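Local coordinates for protein aggregative adherence fimbrial subunit AggA (Escherichia coli O104:H4 str. C227-11, PDB 4PH8) that serves as the major building block of type I aggregative adherence fimbriae and probably mediates bacterial adhesion by binding host fibronectin, at residues 36-41 with 62-67; 22-27 with 32-37; 13-18 with 44-49. All blocks are in the same frame, centred on the assembly; numbering follows the deposited sequence. Where two conformers were deposited one is given.

Contact 1: 36-41 with 62-67; sequences FSAKVT and NKWVLQ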
loop_
_atom_site.group_PDB
_atom_site.type_symbol
_atom_site.label_atom_id
_atom_site.label_comp_id
_atom_site.label_asym_id
_atom_site.label_seq_id
_atom_site.Cartn_x
_atom_site.Cartn_y
_atom_site.Cartn_z
ATOM N N PHE A 36 -8.446 5.885 1.638
ATOM C CA PHE A 36 -8.086 4.505 1.356
ATOM C C PHE A 36 -6.769 4.242 2.086
ATOM O O PHE A 36 -5.866 5.067 2.049
ATOM C CB PHE A 36 -7.867 4.253 -0.137
ATOM C CG PHE A 36 -9.001 4.707 -1.024
ATOM C CD1 PHE A 36 -10.088 3.885 -1.260
ATOM C CD2 PHE A 36 -8.937 5.918 -1.667
ATOM C CE1 PHE A 36 -11.120 4.293 -2.089
ATOM C CE2 PHE A 36 -9.970 6.340 -2.510
ATOM C CZ PHE A 36 -11.058 5.518 -2.712
ATOM N N SER A 37 -6.662 3.103 2.748
ATOM C CA SER A 37 -5.457 2.806 3.467
ATOM C C SER A 37 -5.121 1.347 3.394
ATOM O O SER A 37 -5.968 0.504 3.082
ATOM C CB SER A 37 -5.574 3.253 4.901
ATOM O OG SER A 37 -6.592 2.574 5.572
ATOM N N ALA A 38 -3.842 1.084 3.629
ATOM C CA ALA A 38 -3.276 -0.248 3.602
ATOM C C ALA A 38 -2.340 -0.405 4.798
ATOM O O ALA A 38 -1.750 0.564 5.288
ATOM C CB ALA A 38 -2.520 -0.486 2.309
ATOM N N LYS A 39 -2.206 -1.639 5.241
ATOM C CA LYS A 39 -1.394 -1.978 6.391
ATOM C C LYS A 39 -0.676 -3.277 6.067
ATOM O O LYS A 39 -1.274 -4.196 5.516
ATOM C CB LYS A 39 -2.319 -2.118 7.623
ATOM C CG LYS A 39 -1.806 -2.917 8.795
ATOM C CD LYS A 39 -2.769 -2.890 9.981
ATOM C CE LYS A 39 -4.082 -3.651 9.794
ATOM N NZ LYS A 39 -3.992 -5.048 9.344
ATOM N N VAL A 40 0.613 -3.339 6.392
ATOM C CA VAL A 40 1.436 -4.510 6.089
ATOM C C VAL A 40 2.180 -4.953 7.350
ATOM O O VAL A 40 2.703 -4.138 8.104
ATOM C CB VAL A 40 2.459 -4.234 4.940
ATOM C CG1 VAL A 40 3.137 -5.530 4.530
ATOM C CG2 VAL A 40 1.765 -3.598 3.752
ATOM N N THR A 41 2.220 -6.256 7.575
ATOM C CA THR A 41 2.973 -6.794 8.694
ATOM C C THR A 41 3.508 -8.153 8.287
ATOM O O THR A 41 3.326 -8.600 7.144
ATOM C CB THR A 41 2.111 -6.859 9.982
ATOM O OG1 THR A 41 2.947 -7.105 11.133
ATOM C CG2 THR A 41 1.021 -7.906 9.868
ATOM N N ASN A 62 5.873 4.763 -8.357
ATOM C CA ASN A 62 5.152 3.838 -7.468
ATOM C C ASN A 62 4.004 4.487 -6.709
ATOM O O ASN A 62 3.562 3.980 -5.672
ATOM C CB ASN A 62 6.138 3.131 -6.559
ATOM C CG ASN A 62 7.109 2.270 -7.348
ATOM O OD1 ASN A 62 6.701 1.381 -8.102
ATOM N ND2 ASN A 62 8.389 2.532 -7.195
ATOM N N LYS A 63 3.464 5.565 -7.273
ATOM C CA LYS A 63 2.279 6.200 -6.705
ATOM C C LYS A 63 1.061 5.284 -6.880
ATOM O O LYS A 63 1.068 4.350 -7.671
ATOM C CB LYS A 63 2.055 7.601 -7.291
ATOM C CG LYS A 63 3.080 8.592 -6.779
ATOM C CD LYS A 63 2.938 10.001 -7.335
ATOM C CE LYS A 63 4.171 10.818 -6.961
ATOM N NZ LYS A 63 4.172 12.189 -7.533
ATOM N N TRP A 64 0.042 5.508 -6.073
ATOM C CA TRP A 64 -1.118 4.634 -6.078
ATOM C C TRP A 64 -2.100 5.122 -7.120
ATOM O O TRP A 64 -2.344 6.308 -7.204
ATOM C CB TRP A 64 -1.760 4.655 -4.694
ATOM C CG TRP A 64 -0.867 4.174 -3.570
ATOM C CD1 TRP A 64 0.484 3.968 -3.595
ATOM C CD2 TRP A 64 -1.288 3.879 -2.233
ATOM N NE1 TRP A 64 0.930 3.543 -2.359
ATOM C CE2 TRP A 64 -0.141 3.475 -1.507
ATOM C CE3 TRP A 64 -2.526 3.893 -1.585
ATOM C CZ2 TRP A 64 -0.196 3.107 -0.164
ATOM C CZ3 TRP A 64 -2.581 3.520 -0.242
ATOM C CH2 TRP A 64 -1.409 3.138 0.456
ATOM N N VAL A 65 -2.641 4.211 -7.932
ATOM C CA VAL A 65 -3.526 4.608 -9.043
ATOM C C VAL A 65 -4.947 4.081 -8.838
ATOM O O VAL A 65 -5.177 2.880 -8.805
ATOM C CB VAL A 65 -2.978 4.129 -10.401
ATOM C CG1 VAL A 65 -3.873 4.594 -11.546
ATOM C CG2 VAL A 65 -1.552 4.621 -10.594
ATOM N N LEU A 66 -5.892 5.002 -8.698
ATOM C CA LEU A 66 -7.301 4.652 -8.669
ATOM C C LEU A 66 -7.809 4.712 -10.110
ATOM O O LEU A 66 -7.922 5.798 -10.690
ATOM C CB LEU A 66 -8.074 5.611 -7.766
ATOM C CG LEU A 66 -9.528 5.230 -7.451
ATOM C CD1 LEU A 66 -9.641 3.951 -6.630
ATOM C CD2 LEU A 66 -10.222 6.361 -6.715
ATOM N N GLN A 67 -8.127 3.539 -10.659
ATOM C CA GLN A 67 -8.274 3.334 -12.111
ATOM C C GLN A 67 -9.700 2.928 -12.487
ATOM O O GLN A 67 -10.238 1.959 -11.946
ATOM C CB GLN A 67 -7.288 2.236 -12.551
ATOM C CG GLN A 67 -7.411 1.767 -13.993
ATOM C CD GLN A 67 -6.883 2.791 -14.976
ATOM O OE1 GLN A 67 -5.690 3.096 -14.978
ATOM N NE2 GLN A 67 -7.766 3.335 -15.812
#

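Contact 2: 22-27 with 32-37; sequences PPQTVG and TPIGFS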
loop_
_atom_site.group_PDB
_atom_site.type_symbol
_atom_site.label_atom_id
_atom_site.label_comp_id
_atom_site.label_asym_id
_atom_site.label_seq_id
_atom_site.Cartn_x
_atom_site.Cartn_y
_atom_site.Cartn_z
ATOM N N PRO A 22 -12.047 -1.729 3.241
ATOM C CA PRO A 22 -13.002 -2.477 2.446
ATOM C C PRO A 22 -13.616 -1.619 1.332
ATOM O O PRO A 22 -13.457 -0.398 1.326
ATOM C CB PRO A 22 -14.070 -2.852 3.472
ATOM C CG PRO A 22 -14.050 -1.735 4.427
ATOM C CD PRO A 22 -12.601 -1.377 4.562
ATOM N N PRO A 23 -14.348 -2.246 0.411
ATOM C CA PRO A 23 -14.968 -1.483 -0.657
ATOM C C PRO A 23 -15.842 -0.348 -0.136
ATOM O O PRO A 23 -16.544 -0.495 0.868
ATOM C CB PRO A 23 -15.821 -2.530 -1.361
ATOM C CG PRO A 23 -15.073 -3.794 -1.137
ATOM C CD PRO A 23 -14.652 -3.680 0.289
ATOM N N GLN A 24 -15.782 0.782 -0.828
ATOM C CA GLN A 24 -16.602 1.936 -0.488
ATOM C C GLN A 24 -17.472 2.347 -1.671
ATOM O O GLN A 24 -17.115 2.106 -2.831
ATOM C CB GLN A 24 -15.723 3.110 -0.068
ATOM C CG GLN A 24 -15.062 2.911 1.278
ATOM C CD GLN A 24 -14.076 4.015 1.597
ATOM O OE1 GLN A 24 -14.375 4.924 2.367
ATOM N NE2 GLN A 24 -12.895 3.950 0.985
ATOM N N THR A 25 -18.611 2.954 -1.344
ATOM C CA THR A 25 -19.543 3.502 -2.342
ATOM C C THR A 25 -19.835 4.950 -1.989
ATOM O O THR A 25 -20.061 5.273 -0.822
ATOM C CB THR A 25 -20.876 2.735 -2.372
ATOM O OG1 THR A 25 -21.355 2.551 -1.036
ATOM C CG2 THR A 25 -20.710 1.377 -3.035
ATOM N N VAL A 26 -19.832 5.822 -2.992
ATOM C CA VAL A 26 -20.097 7.239 -2.757
ATOM C C VAL A 26 -20.883 7.817 -3.929
ATOM O O VAL A 26 -20.783 7.312 -5.050
ATOM C CB VAL A 26 -18.781 8.012 -2.538
ATOM C CG1 VAL A 26 -18.070 8.274 -3.856
ATOM C CG2 VAL A 26 -19.036 9.303 -1.782
ATOM N N GLY A 27 -21.663 8.861 -3.659
ATOM C CA GLY A 27 -22.401 9.563 -4.699
ATOM C C GLY A 27 -21.492 10.487 -5.490
ATOM O O GLY A 27 -20.551 11.070 -4.938
ATOM N N THR A 32 -17.074 15.067 0.358
ATOM C CA THR A 32 -16.271 14.552 1.467
ATOM C C THR A 32 -15.026 13.867 0.921
ATOM O O THR A 32 -15.104 13.175 -0.088
ATOM C CB THR A 32 -17.050 13.506 2.293
ATOM O OG1 THR A 32 -18.370 13.984 2.559
ATOM C CG2 THR A 32 -16.346 13.210 3.621
ATOM N N PRO A 33 -13.869 14.065 1.580
ATOM C CA PRO A 33 -12.695 13.299 1.229
ATOM C C PRO A 33 -12.939 11.796 1.359
ATOM O O PRO A 33 -13.598 11.355 2.302
ATOM C CB PRO A 33 -11.662 13.753 2.258
ATOM C CG PRO A 33 -12.072 15.131 2.622
ATOM C CD PRO A 33 -13.564 15.155 2.522
ATOM N N ILE A 34 -12.415 11.034 0.400
ATOM C CA ILE A 34 -12.520 9.575 0.409
ATOM C C ILE A 34 -11.147 9.028 0.783
ATOM O O ILE A 34 -10.174 9.274 0.089
ATOM C CB ILE A 34 -12.948 9.010 -0.965
ATOM C CG1 ILE A 34 -14.260 9.662 -1.439
ATOM C CG2 ILE A 34 -13.124 7.495 -0.880
ATOM C CD1 ILE A 34 -14.521 9.448 -2.919
ATOM N N GLY A 35 -11.079 8.312 1.900
ATOM C CA GLY A 35 -9.823 7.714 2.355
ATOM C C GLY A 35 -9.680 6.265 1.961
ATOM O O GLY A 35 -10.658 5.505 1.973
ATOM N N PHE A 36 -8.446 5.885 1.638
ATOM C CA PHE A 36 -8.086 4.505 1.356
ATOM C C PHE A 36 -6.769 4.242 2.086
ATOM O O PHE A 36 -5.866 5.067 2.049
ATOM C CB PHE A 36 -7.867 4.253 -0.137
ATOM C CG PHE A 36 -9.001 4.707 -1.024
ATOM C CD1 PHE A 36 -10.088 3.885 -1.260
ATOM C CD2 PHE A 36 -8.937 5.918 -1.667
ATOM C CE1 PHE A 36 -11.120 4.293 -2.089
ATOM C CE2 PHE A 36 -9.970 6.340 -2.510
ATOM C CZ PHE A 36 -11.058 5.518 -2.712
ATOM N N SER A 37 -6.662 3.103 2.748
ATOM C CA SER A 37 -5.457 2.806 3.467
ATOM C C SER A 37 -5.121 1.347 3.394
ATOM O O SER A 37 -5.968 0.504 3.082
ATOM C CB SER A 37 -5.574 3.253 4.901
ATOM O OG SER A 37 -6.592 2.574 5.572
HETATM O O HOH W 1 -13.531 7.335 3.079
#

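Contact 3: 13-18 with 44-49; sequences DCPVTI and DQCIKA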
loop_
_atom_site.group_PDB
_atom_site.type_symbol
_atom_site.label_atom_id
_atom_site.label_comp_id
_atom_site.label_asym_id
_atom_site.label_seq_id
_atom_site.Cartn_x
_atom_site.Cartn_y
_atom_site.Cartn_z
ATOM N N ASP A 13 9.843 -18.978 5.252
ATOM C CA ASP A 13 9.799 -17.669 4.639
ATOM C C ASP A 13 8.738 -16.813 5.305
ATOM O O ASP A 13 7.683 -17.288 5.725
ATOM C CB ASP A 13 9.542 -17.769 3.156
ATOM C CG ASP A 13 10.706 -18.367 2.398
ATOM O OD1 ASP A 13 11.850 -18.410 2.938
ATOM O OD2 ASP A 13 10.451 -18.803 1.250
ATOM N N CYS A 14 9.059 -15.541 5.431
ATOM C CA CYS A 14 8.204 -14.613 6.139
ATOM C C CYS A 14 6.921 -14.411 5.379
ATOM O O CYS A 14 6.945 -14.272 4.172
ATOM C CB CYS A 14 8.937 -13.283 6.306
ATOM S SG CYS A 14 10.397 -13.512 7.321
ATOM N N PRO A 15 5.792 -14.415 6.083
ATOM C CA PRO A 15 4.562 -14.030 5.396
ATOM C C PRO A 15 4.534 -12.537 5.132
ATOM O O PRO A 15 5.159 -11.762 5.865
ATOM C CB PRO A 15 3.475 -14.375 6.398
ATOM C CG PRO A 15 4.142 -14.381 7.710
ATOM C CD PRO A 15 5.575 -14.728 7.503
ATOM N N VAL A 16 3.811 -12.148 4.093
ATOM C CA VAL A 16 3.495 -10.733 3.865
ATOM C C VAL A 16 1.988 -10.599 4.008
ATOM O O VAL A 16 1.226 -11.154 3.236
ATOM C CB VAL A 16 4.053 -10.181 2.533
ATOM C CG1 VAL A 16 3.798 -11.110 1.372
ATOM C CG2 VAL A 16 3.524 -8.774 2.262
ATOM N N THR A 17 1.586 -9.894 5.050
ATOM C CA THR A 17 0.210 -9.830 5.492
ATOM C C THR A 17 -0.269 -8.405 5.282
ATOM O O THR A 17 0.133 -7.496 6.003
ATOM C CB THR A 17 0.126 -10.230 6.975
ATOM O OG1 THR A 17 0.777 -11.504 7.165
ATOM C CG2 THR A 17 -1.312 -10.333 7.431
ATOM N N ILE A 18 -1.097 -8.223 4.266
ATOM C CA ILE A 18 -1.659 -6.902 3.929
ATOM C C ILE A 18 -3.162 -6.900 4.149
ATOM O O ILE A 18 -3.858 -7.857 3.801
ATOM C CB ILE A 18 -1.311 -6.446 2.481
ATOM C CG1 ILE A 18 -1.999 -5.125 2.109
ATOM C CG2 ILE A 18 -1.680 -7.502 1.447
ATOM C CD1 ILE A 18 -1.425 -4.456 0.881
ATOM N N ASP A 44 5.696 -12.671 14.039
ATOM C CA ASP A 44 6.518 -12.237 15.174
ATOM C C ASP A 44 7.966 -12.712 15.020
ATOM O O ASP A 44 8.884 -11.962 15.289
ATOM C CB ASP A 44 5.948 -12.746 16.488
ATOM C CG ASP A 44 4.686 -12.005 16.911
ATOM O OD1 ASP A 44 4.335 -10.953 16.321
ATOM O OD2 ASP A 44 4.036 -12.477 17.858
ATOM N N GLN A 45 8.167 -13.938 14.552
ATOM C CA GLN A 45 9.532 -14.431 14.349
ATOM C C GLN A 45 10.276 -13.634 13.288
ATOM O O GLN A 45 11.446 -13.317 13.460
ATOM C CB GLN A 45 9.548 -15.924 14.035
ATOM C CG GLN A 45 9.267 -16.795 15.253
ATOM C CD GLN A 45 10.142 -16.449 16.453
ATOM O OE1 GLN A 45 9.681 -15.809 17.402
ATOM N NE2 GLN A 45 11.405 -16.859 16.412
ATOM N N CYS A 46 9.595 -13.257 12.218
ATOM C CA CYS A 46 10.232 -12.444 11.187
ATOM C C CYS A 46 10.563 -11.029 11.658
ATOM O O CYS A 46 11.575 -10.457 11.235
ATOM C CB CYS A 46 9.383 -12.407 9.929
ATOM S SG CYS A 46 9.473 -13.981 9.088
ATOM N N ILE A 47 9.738 -10.490 12.550
ATOM C CA ILE A 47 10.022 -9.185 13.139
ATOM C C ILE A 47 11.265 -9.278 14.030
ATOM O O ILE A 47 12.139 -8.418 13.987
ATOM C CB ILE A 47 8.793 -8.626 13.891
ATOM C CG1 ILE A 47 7.706 -8.310 12.865
ATOM C CG2 ILE A 47 9.152 -7.366 14.642
ATOM C CD1 ILE A 47 6.356 -7.999 13.452
ATOM N N LYS A 48 11.358 -10.344 14.802
ATOM C CA LYS A 48 12.524 -10.549 15.647
ATOM C C LYS A 48 13.782 -10.684 14.800
ATOM O O LYS A 48 14.859 -10.286 15.213
ATOM C CB LYS A 48 12.352 -11.793 16.497
ATOM C CG LYS A 48 11.312 -11.666 17.591
ATOM C CD LYS A 48 11.497 -12.817 18.555
ATOM C CE LYS A 48 10.209 -13.308 19.160
ATOM N NZ LYS A 48 10.454 -14.647 19.772
ATOM N N ALA A 49 13.619 -11.248 13.607
ATOM C CA ALA A 49 14.742 -11.491 12.705
ATOM C C ALA A 49 15.204 -10.255 11.935
ATOM O O ALA A 49 16.290 -10.269 11.346
ATOM C CB ALA A 49 14.382 -12.604 11.732
#

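Contact 1: 36-41 with 62-67
The strands bearing F36 and A38, and W64 and L66, pass with their axes 11.0 Å apart and their N-to-C directions differing by 131°; no hydrogen bond joins them, so side chains, with one backbone oxygen, make the contact. F36 and A38, two residues apart on an extended strand, turn the same way toward W64 and L66, which are spaced likewise. The tip of the F36 ring, CZ, comes within 4.2 Å of L66 CD2, and the two side chains cross at about a right angle. L66 reaches this point because its CG stands anti to the backbone N (chi1 -170°). This is interior packing in the beta sandwich of a fimbrial subunit, where strands that are not hydrogen-bonded partners meet through buried apolar groups. The large indole of W64 spans the gap toward a very small partner: its CH2 lies 4.2 Å from A38 CB, while F36 O is a looser neighbour of W64 CZ3 at 4.3 Å. Alanine suits this place because a single methyl is enough to meet the six-membered ring of the indole. N62 O lies in the indole plane, at the ring edge. M128 and L130 of strand 124-138 and V112 of strand 108-114 pack round the same cluster.

Contact 2: 22-27 with 32-37
At one end of the beta sandwich, Q24 and V26 of the short strand 24-26 face I34, G35 and F36 of strand 34-41 in nearly antiparallel fashion, yet the two are not paired in a sheet. Their axes stay 9.5 Å apart; the first strand takes its backbone bonds from strand 141-155, and I34 bonds to V114. Side chains and one water therefore bridge the gap. The Q24 chain is extended beyond CG and delivers its amide to the G35 backbone. Its NE2 donates to G35 O at 2.9 Å with an N-H...O angle of 157°, the donor tilted somewhat out of the carbonyl plane. Its OE1 accepts from a water that in turn accepts from G35 N. Glutamine suits the site because one planar group carries both a donor and an acceptor, the donor bonded directly to the C=O and the acceptor reaching the N-H through the water, which should fix the rotation of the amide. The same NE2 passes 3.6 Å from F36 CE1, the amide plane turned 79° from the ring. Beside this polar bridge, V26 and I34 meet tip to tip. V26 CG1 sits between its own N and carbonyl carbon (chi1 78°), a rotation that brings it within 3.9 Å of I34 CD1.

Contact 3: 13-18 with 44-49
C14 and C46 form the tight part of this contact, a disulfide with an SG-SG bond of 2.0 Å between the extended segment ahead of strand 17-20 and the short helix 44-49. Both cysteines are buried, and their CA atoms stand 5.9 Å apart. Each SG lies anti to its own carbonyl carbon, an arrangement that points the two sulfurs at each other. The torsion about the sulfur bond is -95°, close to the relaxed value near 90° in magnitude, so the bridge looks unstrained. V134 and F136 of strand 124-138 pack against C14. In the sandwich, strand 17-20 runs antiparallel beside strand 34-41, and the helix follows that strand; the disulfide thus covalently fastens the approach to one strand to the exit from its neighbour. Outside the bridge the meeting is loose: the exposed ring of P15 merely skirts it, with CD 4.3 Å from C46 SG. On the solvent side of the helix, Q45 and K48 are long polar residues suited to water. There K48 NZ donates to Q45 OE1 at 2.8 Å, NZ lying in the plane of the side-chain carbonyl, where a lone pair of OE1 receives it. Separately, D44 OD1 makes a salt bridge with K106.

Contact 1 is centred about 3 Å from the centre of the chain, in the core; contacts 2 and 3, centred about 15 and 17 Å out, sit on opposite sides of that centre. Strand 34-41 is used by contacts 1 and 2, which share F36, and the helix of contact 3 follows it. The chemistry follows position. Deep inside, apolar groups suffice; the partly exposed end adds an amide and a water to its hydrophobic pair; the other end buries a covalent bond beside an exposed helix face. Contacts 1 and 3 also touch, T41 N lying 2.9 Å from T17 O, a probable hydrogen bond between neighbouring strands.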